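Local coordinates for protein BSU-2 beta-lactamase (Bacillus subtilis, PDB 6W5E) that probably hydrolyses the beta-lactam ring of penicillin-type antibiotics as a class D serine beta-lactamase of a Gram-positive bacterium, at residues G225-F230 / K250-T255. Residues are numbered along the deposited sequence; the frame is centred on the assembly and turned at random.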
# COMPACT_ATOMS: atom_id res chain seq x y z
N GLY A 225 -8.90 -4.80 6.11
CA GLY A 225 -7.63 -4.20 6.46
C GLY A 225 -6.51 -4.70 5.57
O GLY A 225 -6.49 -5.86 5.15
N TRP A 226 -5.57 -3.80 5.29
CA TRP A 226 -4.42 -4.10 4.45
C TRP A 226 -3.16 -3.52 5.07
O TRP A 226 -3.19 -2.46 5.71
CB TRP A 226 -4.52 -3.39 3.11
CG TRP A 226 -5.61 -3.74 2.15
CD1 TRP A 226 -6.85 -3.16 2.06
CD2 TRP A 226 -5.51 -4.64 1.04
NE1 TRP A 226 -7.54 -3.69 0.99
CE2 TRP A 226 -6.74 -4.59 0.34
CE3 TRP A 226 -4.50 -5.49 0.56
CZ2 TRP A 226 -6.98 -5.36 -0.80
CZ3 TRP A 226 -4.74 -6.25 -0.57
CH2 TRP A 226 -5.98 -6.19 -1.23
N PHE A 227 -2.03 -4.18 4.82
CA PHE A 227 -0.71 -3.56 4.98
C PHE A 227 0.16 -4.12 3.86
O PHE A 227 0.36 -5.33 3.77
CB PHE A 227 -0.10 -3.83 6.36
CG PHE A 227 1.20 -3.10 6.60
CD1 PHE A 227 1.25 -1.70 6.58
CD2 PHE A 227 2.37 -3.80 6.84
CE1 PHE A 227 2.45 -1.04 6.80
CE2 PHE A 227 3.57 -3.14 7.06
CZ PHE A 227 3.61 -1.76 7.05
N VAL A 228 0.64 -3.24 2.98
CA VAL A 228 1.34 -3.65 1.78
C VAL A 228 2.62 -2.84 1.65
O VAL A 228 2.69 -1.69 2.08
CB VAL A 228 0.45 -3.49 0.52
CG1 VAL A 228 -0.91 -4.18 0.74
CG2 VAL A 228 0.24 -2.03 0.16
N GLY A 229 3.65 -3.46 1.08
CA GLY A 229 4.90 -2.71 0.96
C GLY A 229 6.07 -3.64 0.69
O GLY A 229 5.93 -4.68 0.04
N PHE A 230 7.24 -3.22 1.16
CA PHE A 230 8.45 -3.99 0.95
C PHE A 230 9.44 -3.65 2.04
O PHE A 230 9.32 -2.64 2.73
CB PHE A 230 9.04 -3.82 -0.46
CG PHE A 230 8.73 -2.51 -1.12
CD1 PHE A 230 9.41 -1.35 -0.77
CD2 PHE A 230 7.75 -2.43 -2.09
CE1 PHE A 230 9.11 -0.15 -1.38
CE2 PHE A 230 7.45 -1.23 -2.71
CZ PHE A 230 8.14 -0.08 -2.35
N LYS A 250 -4.35 -4.07 12.50
CA LYS A 250 -4.16 -5.51 12.69
C LYS A 250 -3.30 -6.09 11.58
O LYS A 250 -2.38 -6.88 11.84
CB LYS A 250 -5.52 -6.21 12.74
CG LYS A 250 -5.43 -7.73 12.90
CD LYS A 250 -4.81 -8.13 14.24
CE LYS A 250 -5.08 -9.60 14.53
NZ LYS A 250 -4.54 -10.02 15.85
N ALA A 251 -3.57 -5.72 10.32
CA ALA A 251 -2.75 -6.20 9.21
C ALA A 251 -1.29 -5.81 9.40
O ALA A 251 -0.39 -6.61 9.15
CB ALA A 251 -3.30 -5.65 7.90
N LYS A 252 -1.04 -4.57 9.83
CA LYS A 252 0.33 -4.13 10.02
C LYS A 252 1.00 -4.87 11.16
O LYS A 252 2.15 -5.29 11.05
CB LYS A 252 0.36 -2.62 10.27
CG LYS A 252 1.77 -2.05 10.42
CD LYS A 252 1.74 -0.55 10.70
CE LYS A 252 3.15 -0.01 10.86
NZ LYS A 252 3.17 1.45 11.14
N ASN A 253 0.29 -5.05 12.28
CA ASN A 253 0.87 -5.76 13.41
C ASN A 253 1.21 -7.20 13.05
O ASN A 253 2.24 -7.73 13.48
CB ASN A 253 -0.07 -5.70 14.62
CG ASN A 253 -0.17 -4.31 15.21
OD1 ASN A 253 0.66 -3.45 14.93
ND2 ASN A 253 -1.18 -4.10 16.05
N ILE A 254 0.34 -7.85 12.27
CA ILE A 254 0.63 -9.21 11.81
C ILE A 254 1.89 -9.22 10.96
O ILE A 254 2.78 -10.06 11.13
CB ILE A 254 -0.58 -9.78 11.04
CG1 ILE A 254 -1.69 -10.20 12.00
CG2 ILE A 254 -0.14 -10.95 10.16
CD1 ILE A 254 -2.98 -10.54 11.30
N THR A 255 1.98 -8.27 10.02
CA THR A 255 3.13 -8.22 9.12
C THR A 255 4.41 -8.02 9.91
O THR A 255 5.41 -8.71 9.69
CB THR A 255 2.95 -7.07 8.13
OG1 THR A 255 1.71 -7.20 7.43
CG2 THR A 255 4.09 -7.07 7.12
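Phe227 of strand 225-230 lays one face of its ring against Lys252 of helix 250-255, a worked example of how an aromatic residue packs a helix onto a sheet through the aliphatic part of a lysine. Lys252 CG sits 3.7 Å from the ring centroid and only 5° off its normal, a nearly centred CH-pi contact. Both side chains hold CG anti to their backbone N; in Lys252 this torsion (chi1 -178°) and the fully extended chain carry CG over the ring, the lysine sliding across it from CB at the CG end to CD, 4.0 Å from Phe227 CE1. Beyond the ring, Lys252 NZ is hydrogen-bonded to Gln203 OE1 on the outermost strand 202-205.

Thr255, one turn further along the helix, meets the same ring at its edge: OG1 lies in the ring plane, 3.5 Å from Phe227 CD2, while CG2 reaches CD2 at 3.7 Å. This buried hydroxyl is fixed by a 2.8 Å hydrogen bond to Ala251 O; Thr255 N reaches that oxygen from the opposite face of the carbonyl plane. OG1 is also hydrogen-bonded to Thr242 OG1. Nearer the start of the strand, Ala251 CB presses directly on the backbone, 3.5 Å from Trp226 C, a close fit made with a single methyl.

The axes of the two short segments approach to 6.6 Å, with 46° between their N-to-C directions. Helix 248-261 packs on one side of the antiparallel sheet of the penicillin-binding transpeptidase fold, touching the adjacent strand 236-244 as well, while Trp226 and Val228 point away from it and meet helix 172-184.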